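PDB 4QT9: putative glucoamylase, which probably hydrolyses glycosidic bonds in alpha-glucan-type carbohydrates. Local coordinates for residues Ala105-His109 against Gly110-His114; Lys124-Gly127 against Gln128-Gly132; Leu135-Thr138 against Ala139-Met142. All coordinates share one frame; numbering follows the deposited sequence. Where two conformers were deposited one is given.

The three contacts follow one another in series along the chain, between the end of helix 88-104 and the first turns of helix 135-152. Interaction 1 is a tight turn in the loop before strand 115-117; interaction 2 is the loop between strands 123-124 and 133-134; interaction 3 opens helix 135-152. Centre to centre, interactions 1 and 3 lie about 10 Å apart, 1 and 2 about 12 Å, and 2 and 3 about 16 Å. Interaction 1 touches both others: Phe108 and Pro113 pack on Gly132, and Tyr112 N meets Thr138 OG1. In this alpha/alpha toroid protein, interactions 1 and 2 thus belong to the connection between helices 88-104 and 135-152, and interaction 3 to the first two turns of the latter.

Interaction 1: residues Ala105-His109 against Gly110-His114; sequences ADRFH and GAYPH
Arg107 folds back beside Tyr112 and reaches the carbonyl of Gly110. Its NH2 binds Gly110 O at 2.8 Å on a lone pair, with the acceptor tilted slightly out of the guanidinium plane; NE adds a weak bond to the same oxygen. The guanidinium and the phenol ring are almost parallel, their planes 5° apart, and NE comes within 3.4 Å of Tyr112 CZ. Tyr112 OH lies over one guanidinium face, toward its rim. The aliphatic part joins in as well, CG resting 3.5 Å from Tyr112 CE1. A bend at chi3 (76°) swings the guanidinium back to the turn. Both residues have a second deposited conformer, and this arrangement is that of the one described. At the next residue, the Phe108 ring presents its edge to Pro113, with CE1 3.9 Å from Pro113 CD.

The backbone beneath sets these groups in place. Phe108 N donates to Ala111 O at 2.8 Å, and Ala111 N returns a bond to Phe108 O at 3.0 Å. His109 and Gly110, both with positive phi, take the two central corners between them. Further out, Arg107 NH1 forms a salt bridge with Glu172 and NH2 also bonds Leu169 O, which fixes the rotation of the guanidinium. Tyr112 OH is held by Leu102 O, near the end of the preceding helix, while His109 stacks on Trp177. This is a type I' beta turn closed by a single antiparallel hydrogen-bonded pair, Phe108 with Ala111, within the loop from helix 88-104 to strand 115-117.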
ATOM      1  N   ALA A 105      11.263  13.212  12.698  1.00 30.06           N
ATOM      2  CA  ALA A 105      12.022  12.497  11.664  1.00 28.55           C
ATOM      3  C   ALA A 105      12.327  13.386  10.478  1.00 33.32           C
ATOM      4  O   ALA A 105      11.605  14.344  10.252  1.00 32.82           O
ATOM      5  CB  ALA A 105      11.260  11.271  11.213  1.00 28.01           C
ATOM      6  N   ASP A 106      13.413  13.086   9.739  1.00 30.13           N
ATOM      7  CA  ASP A 106      13.840  13.838   8.548  1.00 28.38           C
ATOM      8  C   ASP A 106      12.754  13.948   7.499  1.00 30.83           C
ATOM      9  O   ASP A 106      12.068  12.978   7.217  1.00 28.68           O
ATOM     10  CB  ASP A 106      15.070  13.180   7.908  1.00 29.25           C
ATOM     11  CG  ASP A 106      16.349  13.351   8.695  1.00 36.22           C
ATOM     12  OD1 ASP A 106      16.336  14.119   9.697  1.00 36.32           O
ATOM     13  OD2 ASP A 106      17.374  12.724   8.309  1.00 41.52           O
ATOM     14  N   ARG A 107      12.600  15.174   6.957  1.00 29.33           N
ATOM     15  CA  ARG A 107      11.640  15.573   5.922  0.70 28.96           C
ATOM     16  C   ARG A 107      12.372  16.384   4.866  1.00 32.78           C
ATOM     17  O   ARG A 107      13.372  17.023   5.181  1.00 33.17           O
ATOM     18  CB  ARG A 107      10.467  16.408   6.487  0.70 29.96           C
ATOM     19  CG  ARG A 107       9.721  15.785   7.648  0.70 42.24           C
ATOM     20  CD  ARG A 107       8.541  16.625   8.096  0.70 40.16           C
ATOM     21  NE  ARG A 107       7.410  16.506   7.170  0.70 43.52           N
ATOM     22  CZ  ARG A 107       6.193  16.980   7.418  0.70 46.60           C
ATOM     23  NH1 ARG A 107       5.936  17.608   8.561  0.70 21.75           N
ATOM     24  NH2 ARG A 107       5.220  16.830   6.524  0.70 19.65           N
ATOM     25  N   PHE A 108      11.881  16.355   3.620  1.00 27.78           N
ATOM     26  CA  PHE A 108      12.469  17.021   2.459  1.00 25.09           C
ATOM     27  C   PHE A 108      11.360  17.704   1.723  1.00 27.32           C
ATOM     28  O   PHE A 108      10.571  17.057   1.046  1.00 27.16           O
ATOM     29  CB  PHE A 108      13.228  15.966   1.602  1.00 24.74           C
ATOM     30  CG  PHE A 108      14.178  15.132   2.440  1.00 24.67           C
ATOM     31  CD1 PHE A 108      13.738  13.975   3.077  1.00 25.78           C
ATOM     32  CD2 PHE A 108      15.464  15.585   2.719  1.00 26.04           C
ATOM     33  CE1 PHE A 108      14.589  13.249   3.913  1.00 24.95           C
ATOM     34  CE2 PHE A 108      16.325  14.844   3.530  1.00 26.72           C
ATOM     35  CZ  PHE A 108      15.880  13.675   4.112  1.00 23.02           C
ATOM     36  N   HIS A 109      11.232  19.018   1.970  1.00 26.10           N
ATOM     37  CA  HIS A 109      10.158  19.907   1.482  1.00 25.19           C
ATOM     38  C   HIS A 109       8.821  19.310   1.943  1.00 28.04           C
ATOM     39  O   HIS A 109       7.897  19.151   1.157  1.00 27.98           O
ATOM     40  CB  HIS A 109      10.233  20.134  -0.045  1.00 25.27           C
ATOM     41  CG  HIS A 109      11.311  21.089  -0.439  1.00 28.87           C
ATOM     42  ND1 HIS A 109      11.096  22.452  -0.450  1.00 30.32           N
ATOM     43  CD2 HIS A 109      12.588  20.847  -0.805  1.00 30.64           C
ATOM     44  CE1 HIS A 109      12.239  22.995  -0.831  1.00 30.37           C
ATOM     45  NE2 HIS A 109      13.169  22.072  -1.048  1.00 30.94           N
ATOM     46  N   GLY A 110       8.785  18.894   3.209  1.00 24.40           N
ATOM     47  CA  GLY A 110       7.600  18.303   3.818  1.00 24.23           C
ATOM     48  C   GLY A 110       7.356  16.838   3.505  1.00 28.15           C
ATOM     49  O   GLY A 110       6.542  16.205   4.178  1.00 29.70           O
ATOM     50  N   ALA A 111       8.022  16.292   2.475  1.00 22.36           N
ATOM     51  CA  ALA A 111       7.848  14.899   2.086  1.00 21.54           C
ATOM     52  C   ALA A 111       8.751  13.989   2.941  1.00 25.85           C
ATOM     53  O   ALA A 111       9.827  14.399   3.379  1.00 25.32           O
ATOM     54  CB  ALA A 111       8.149  14.705   0.598  1.00 21.65           C
ATOM     55  N   TYR A 112       8.323  12.752   3.152  1.00 22.89           N
ATOM     56  CA  TYR A 112       9.110  11.821   3.953  0.50 21.37           C
ATOM     57  C   TYR A 112       9.977  10.923   3.064  1.00 27.42           C
ATOM     58  O   TYR A 112       9.616  10.647   1.912  1.00 25.88           O
ATOM     59  CB  TYR A 112       8.204  11.002   4.877  0.50 20.01           C
ATOM     60  CG  TYR A 112       7.673  11.815   6.040  0.50 20.77           C
ATOM     61  CD1 TYR A 112       8.476  12.095   7.145  0.50 22.25           C
ATOM     62  CD2 TYR A 112       6.383  12.340   6.021  0.50 20.91           C
ATOM     63  CE1 TYR A 112       7.989  12.824   8.231  0.50 21.84           C
ATOM     64  CE2 TYR A 112       5.893  13.093   7.089  0.50 21.14           C
ATOM     65  CZ  TYR A 112       6.701  13.326   8.194  0.50 26.78           C
ATOM     66  OH  TYR A 112       6.234  14.033   9.266  0.50 25.12           O
ATOM     67  N   PRO A 113      11.159  10.467   3.573  1.00 26.45           N
ATOM     68  CA  PRO A 113      11.983   9.551   2.755  1.00 26.05           C
ATOM     69  C   PRO A 113      11.380   8.151   2.726  1.00 29.66           C
ATOM     70  O   PRO A 113      10.476   7.866   3.522  1.00 30.63           O
ATOM     71  CB  PRO A 113      13.304   9.512   3.520  1.00 27.65           C
ATOM     72  CG  PRO A 113      12.902   9.690   4.952  1.00 31.58           C
ATOM     73  CD  PRO A 113      11.772  10.682   4.910  1.00 27.78           C
ATOM     74  N   HIS A 114      11.916   7.255   1.874  1.00 25.37           N
ATOM     75  CA  HIS A 114      11.487   5.845   1.862  1.00 25.08           C
ATOM     76  C   HIS A 114      11.726   5.187   3.236  1.00 27.89           C
ATOM     77  O   HIS A 114      10.839   4.544   3.790  1.00 28.23           O
ATOM     78  CB  HIS A 114      12.254   5.050   0.801  1.00 26.01           C
ATOM     79  CG  HIS A 114      11.661   3.707   0.489  1.00 28.14           C
ATOM     80  ND1 HIS A 114      11.458   3.314  -0.804  1.00 30.03           N
ATOM     81  CD2 HIS A 114      11.234   2.725   1.314  1.00 30.19           C
ATOM     82  CE1 HIS A 114      10.908   2.114  -0.743  1.00 29.37           C
ATOM     83  NE2 HIS A 114      10.757   1.718   0.513  1.00 30.12           N
TER

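Interaction 2: residues Lys124-Gly127 against Gln128-Gly132; sequences KPFG and QKDNG
The Phe126 ring meets Asp130 at its edge: OD2 lies close to the ring plane, 3.5 Å from CD2. The carboxylate stands almost upright against the ring, the two planes 84° apart, and the side chains run alongside each other in the same direction. In both residues CG is anti to the backbone N (chi1 -179° in Phe126, -172° in Asp130), which sends the ring and the carboxylate out on the same side of the loop. OD2 also rests 3.6 Å from Phe126 CB. A carboxylate oxygen facing the weakly positive rim of an aromatic ring is probably a mildly favourable contact. Beyond this pair the Phe126 ring stacks with His114 and meets Trp115 edge-to-face.

The backbone brings the two residues together. Phe126 N donates to Asp130 O at 2.9 Å, and Pro125 CA makes a CA-H...O contact with that same oxygen at 3.3 Å. Across the turn Asp130 N reaches Gly127 O at 3.0 Å, closing a type I beta turn with Gln128 and Lys129 at its corners. Nearer the ends of the segment, the Pro125 ring crosses Asn131, CG lying 4.0 Å from Asn131 CB.

Gln128, Lys129 and Asn131 direct their polar ends to Tyr194, Glu197 and Ser191, tying the turn to the loop after strand 189-190. The whole segment is a surface connection from strand 123-124, which pairs with strand 115-117 through Lys124 and Trp115, to strand 133-134 and helix 135-152.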
ATOM      1  N   LYS A 124      17.597   6.858   5.870  1.00 22.05           N
ATOM      2  CA  LYS A 124      18.474   5.808   5.420  1.00 21.79           C
ATOM      3  C   LYS A 124      18.305   5.789   3.911  1.00 27.52           C
ATOM      4  O   LYS A 124      17.196   5.515   3.425  1.00 24.26           O
ATOM      5  CB  LYS A 124      18.252   4.432   6.075  1.00 23.63           C
ATOM      6  CG  LYS A 124      19.179   3.403   5.417  1.00 27.16           C
ATOM      7  CD  LYS A 124      18.992   1.964   5.879  1.00 36.23           C
ATOM      8  CE  LYS A 124      19.969   1.042   5.194  1.00 36.53           C
ATOM      9  NZ  LYS A 124      19.772  -0.382   5.595  1.00 40.36           N
ATOM     10  N   PRO A 125      19.375   6.130   3.151  1.00 27.60           N
ATOM     11  CA  PRO A 125      19.240   6.145   1.679  1.00 28.05           C
ATOM     12  C   PRO A 125      18.741   4.803   1.145  1.00 34.29           C
ATOM     13  O   PRO A 125      19.173   3.757   1.622  1.00 34.30           O
ATOM     14  CB  PRO A 125      20.646   6.485   1.180  1.00 30.46           C
ATOM     15  CG  PRO A 125      21.292   7.220   2.360  1.00 35.81           C
ATOM     16  CD  PRO A 125      20.749   6.488   3.579  1.00 30.17           C
ATOM     17  N   PHE A 126      17.737   4.837   0.238  1.00 32.20           N
ATOM     18  CA  PHE A 126      17.173   3.613  -0.329  1.00 31.60           C
ATOM     19  C   PHE A 126      18.027   3.151  -1.534  1.00 41.94           C
ATOM     20  O   PHE A 126      17.911   2.015  -1.984  1.00 44.19           O
ATOM     21  CB  PHE A 126      15.687   3.788  -0.677  1.00 31.38           C
ATOM     22  CG  PHE A 126      15.020   2.558  -1.256  1.00 32.07           C
ATOM     23  CD1 PHE A 126      14.821   1.421  -0.479  1.00 33.57           C
ATOM     24  CD2 PHE A 126      14.563   2.548  -2.571  1.00 33.69           C
ATOM     25  CE1 PHE A 126      14.212   0.275  -1.018  1.00 34.22           C
ATOM     26  CE2 PHE A 126      13.929   1.409  -3.105  1.00 36.42           C
ATOM     27  CZ  PHE A 126      13.773   0.273  -2.329  1.00 33.73           C
ATOM     28  N   GLY A 127      18.952   4.016  -1.927  1.00 40.25           N
ATOM     29  CA  GLY A 127      19.948   3.897  -2.987  1.00 40.79           C
ATOM     30  C   GLY A 127      20.816   5.131  -2.831  1.00 45.58           C
ATOM     31  O   GLY A 127      20.379   6.079  -2.173  1.00 45.99           O
ATOM     32  N   GLN A 128      22.039   5.151  -3.387  1.00 42.41           N
ATOM     33  CA  GLN A 128      22.972   6.293  -3.226  1.00 42.91           C
ATOM     34  C   GLN A 128      22.291   7.680  -3.393  1.00 44.48           C
ATOM     35  O   GLN A 128      22.257   8.480  -2.455  1.00 43.77           O
ATOM     36  CB  GLN A 128      24.156   6.184  -4.212  1.00 45.56           C
ATOM     37  CG  GLN A 128      25.371   7.052  -3.849  1.00 61.08           C
ATOM     38  CD  GLN A 128      26.281   7.329  -5.029  1.00 87.58           C
ATOM     39  OE1 GLN A 128      26.735   6.420  -5.737  1.00 86.27           O
ATOM     40  NE2 GLN A 128      26.600   8.599  -5.243  1.00 81.39           N
ATOM     41  N   LYS A 129      21.724   7.931  -4.565  1.00 39.06           N
ATOM     42  CA  LYS A 129      21.106   9.213  -4.875  1.00 37.58           C
ATOM     43  C   LYS A 129      19.644   9.327  -4.352  1.00 38.04           C
ATOM     44  O   LYS A 129      19.067  10.404  -4.420  1.00 39.39           O
ATOM     45  CB  LYS A 129      21.211   9.489  -6.378  1.00 39.66           C
ATOM     46  CG  LYS A 129      22.671   9.613  -6.825  1.00 46.79           C
ATOM     47  CD  LYS A 129      22.824   9.871  -8.308  1.00 55.48           C
ATOM     48  CE  LYS A 129      24.256  10.199  -8.664  1.00 59.69           C
ATOM     49  NZ  LYS A 129      24.405  10.506 -10.114  1.00 69.73           N
ATOM     50  N   ASP A 130      19.094   8.261  -3.761  1.00 31.18           N
ATOM     51  CA  ASP A 130      17.764   8.270  -3.169  1.00 29.37           C
ATOM     52  C   ASP A 130      17.934   8.455  -1.639  1.00 33.01           C
ATOM     53  O   ASP A 130      17.707   7.534  -0.849  1.00 32.89           O
ATOM     54  CB  ASP A 130      16.994   6.984  -3.551  1.00 29.96           C
ATOM     55  CG  ASP A 130      15.522   6.949  -3.157  1.00 32.04           C
ATOM     56  OD1 ASP A 130      15.038   7.933  -2.535  1.00 33.49           O
ATOM     57  OD2 ASP A 130      14.861   5.934  -3.442  1.00 29.42           O
ATOM     58  N   ASN A 131      18.406   9.649  -1.245  1.00 29.08           N
ATOM     59  CA  ASN A 131      18.703  10.019   0.150  1.00 28.61           C
ATOM     60  C   ASN A 131      17.804  11.183   0.626  1.00 30.85           C
ATOM     61  O   ASN A 131      18.130  11.880   1.570  1.00 31.07           O
ATOM     62  CB  ASN A 131      20.194  10.414   0.260  1.00 28.52           C
ATOM     63  CG  ASN A 131      20.595  11.657  -0.532  1.00 42.55           C
ATOM     64  OD1 ASN A 131      19.909  12.108  -1.454  1.00 39.51           O
ATOM     65  ND2 ASN A 131      21.740  12.214  -0.223  1.00 29.26           N
ATOM     66  N   GLY A 132      16.712  11.426  -0.070  1.00 27.27           N
ATOM     67  CA  GLY A 132      15.857  12.550   0.285  1.00 26.51           C
ATOM     68  C   GLY A 132      14.411  12.144   0.332  1.00 28.82           C
ATOM     69  O   GLY A 132      14.076  11.098   0.865  1.00 27.17           O
TER

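Interaction 3: residues Leu135-Thr138 against Ala139-Met142; sequences LVET and AFLM
Phe140 packs against the carbonyl of Val136, one turn earlier in helix 135-152. Its CB sits 3.8 Å from Glu137 O; CG and CD2 lie near Val136 O, which sits over one face of the ring, CD2 closest at 3.4 Å. Next, CE2 meets Val136 CG1 at 3.5 Å, and CZ touches the same methyl group less closely. With CG anti to the carbonyl carbon (chi1 -64°), the ring is laid back along the helix toward Val136, and the two side chains run alongside each other. At the ring's edge stands Glu137 OE2, a loose approach of 4.2 Å to CD2, with the carboxylate plane steeply inclined to the ring.

Phe140 N donates to Val136 O at 3.2 Å, so this oxygen serves the helix bond as well as lying over the ring. The same i to i+4 pattern runs on through Met142 N, whose bond to Thr138 O measures 2.8 Å. Outside the helix, Tyr266 meets the Phe140 ring edge-to-face. From helix 209-217, Ile210 touches Phe140, and Met211 touches Leu135, Val136 and Ala139.

The Glu137 side chain is buried: OE1 accepts a bond from Gly68 N, and an acetate ion, probably from the crystallisation liquor, lies about 3 Å away (nearest atoms). Polar groups therefore border the apolar packing of Val136 and Phe140.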
ATOM      1  N   LEU A 135       8.077  10.881  -2.851  1.00 21.68           N
ATOM      2  CA  LEU A 135       6.687  11.362  -2.811  1.00 21.68           C
ATOM      3  C   LEU A 135       5.618  10.249  -2.861  1.00 24.87           C
ATOM      4  O   LEU A 135       4.525  10.410  -2.303  1.00 25.18           O
ATOM      5  CB  LEU A 135       6.433  12.395  -3.914  1.00 21.56           C
ATOM      6  CG  LEU A 135       5.304  13.389  -3.642  1.00 26.08           C
ATOM      7  CD1 LEU A 135       5.613  14.276  -2.462  1.00 26.51           C
ATOM      8  CD2 LEU A 135       5.001  14.217  -4.868  1.00 25.00           C
ATOM      9  N   VAL A 136       5.941   9.126  -3.472  1.00 21.79           N
ATOM     10  CA  VAL A 136       5.037   7.974  -3.544  1.00 20.79           C
ATOM     11  C   VAL A 136       4.862   7.387  -2.146  1.00 23.22           C
ATOM     12  O   VAL A 136       3.747   7.139  -1.712  1.00 22.74           O
ATOM     13  CB  VAL A 136       5.591   6.941  -4.537  1.00 24.30           C
ATOM     14  CG1 VAL A 136       4.776   5.652  -4.500  1.00 23.57           C
ATOM     15  CG2 VAL A 136       5.631   7.532  -5.938  1.00 23.85           C
ATOM     16  N   GLU A 137       5.961   7.199  -1.432  1.00 21.51           N
ATOM     17  CA  GLU A 137       5.958   6.686  -0.069  1.00 22.26           C
ATOM     18  C   GLU A 137       5.263   7.671   0.884  1.00 24.49           C
ATOM     19  O   GLU A 137       4.515   7.246   1.771  1.00 22.99           O
ATOM     20  CB  GLU A 137       7.397   6.417   0.360  1.00 24.59           C
ATOM     21  CG  GLU A 137       7.944   5.134  -0.235  1.00 36.79           C
ATOM     22  CD  GLU A 137       7.585   3.902   0.573  1.00 64.04           C
ATOM     23  OE1 GLU A 137       8.193   3.695   1.651  1.00 69.08           O
ATOM     24  OE2 GLU A 137       6.667   3.165   0.145  1.00 50.29           O
ATOM     25  N   THR A 138       5.443   8.978   0.649  1.00 21.96           N
ATOM     26  CA  THR A 138       4.777  10.042   1.426  1.00 20.99           C
ATOM     27  C   THR A 138       3.240   9.941   1.254  1.00 21.34           C
ATOM     28  O   THR A 138       2.493  10.053   2.228  1.00 18.62           O
ATOM     29  CB  THR A 138       5.302  11.420   1.007  1.00 23.96           C
ATOM     30  OG1 THR A 138       6.691  11.479   1.295  1.00 25.62           O
ATOM     31  CG2 THR A 138       4.584  12.566   1.721  1.00 21.18           C
ATOM     32  N   ALA A 139       2.797   9.655   0.026  1.00 18.92           N
ATOM     33  CA  ALA A 139       1.381   9.539  -0.307  1.00 18.57           C
ATOM     34  C   ALA A 139       0.731   8.356   0.435  1.00 22.14           C
ATOM     35  O   ALA A 139      -0.365   8.519   0.973  1.00 22.97           O
ATOM     36  CB  ALA A 139       1.220   9.394  -1.790  1.00 18.02           C
ATOM     37  N   PHE A 140       1.405   7.192   0.480  1.00 18.55           N
ATOM     38  CA  PHE A 140       0.947   5.998   1.203  1.00 18.33           C
ATOM     39  C   PHE A 140       0.908   6.265   2.714  1.00 19.78           C
ATOM     40  O   PHE A 140      -0.026   5.847   3.371  1.00 21.32           O
ATOM     41  CB  PHE A 140       1.809   4.762   0.875  1.00 19.64           C
ATOM     42  CG  PHE A 140       1.703   4.341  -0.583  1.00 19.95           C
ATOM     43  CD1 PHE A 140       0.487   4.394  -1.253  1.00 21.17           C
ATOM     44  CD2 PHE A 140       2.822   3.915  -1.282  1.00 21.96           C
ATOM     45  CE1 PHE A 140       0.395   4.050  -2.599  1.00 22.66           C
ATOM     46  CE2 PHE A 140       2.725   3.544  -2.630  1.00 24.63           C
ATOM     47  CZ  PHE A 140       1.517   3.626  -3.287  1.00 22.08           C
ATOM     48  N   LEU A 141       1.837   7.017   3.243  1.00 17.13           N
ATOM     49  CA  LEU A 141       1.791   7.390   4.669  1.00 17.20           C
ATOM     50  C   LEU A 141       0.620   8.337   4.935  1.00 22.66           C
ATOM     51  O   LEU A 141      -0.102   8.164   5.935  1.00 23.15           O
ATOM     52  CB  LEU A 141       3.124   8.034   5.094  1.00 17.08           C
ATOM     53  CG  LEU A 141       3.278   8.531   6.548  1.00 21.83           C
ATOM     54  CD1 LEU A 141       3.135   7.387   7.601  1.00 21.71           C
ATOM     55  CD2 LEU A 141       4.635   9.143   6.744  1.00 26.38           C
HETATM   56  N   MSE A 142       0.436   9.350   4.051  1.00 19.19           N
HETATM   57  CA  MSE A 142      -0.618  10.351   4.244  1.00 17.14           C
HETATM   58  C   MSE A 142      -2.002   9.732   4.083  1.00 24.34           C
HETATM   59  O   MSE A 142      -2.895  10.104   4.829  1.00 27.75           O
HETATM   60  CB  MSE A 142      -0.445  11.547   3.297  1.00 18.57           C
HETATM   61  CG  MSE A 142       0.702  12.452   3.683  1.00 22.82           C
HETATM   62 SE   MSE A 142       0.445  13.256   5.425  0.75 29.17          SE
HETATM   63  CE  MSE A 142      -1.499  13.232   5.648  1.00 28.21           C
TER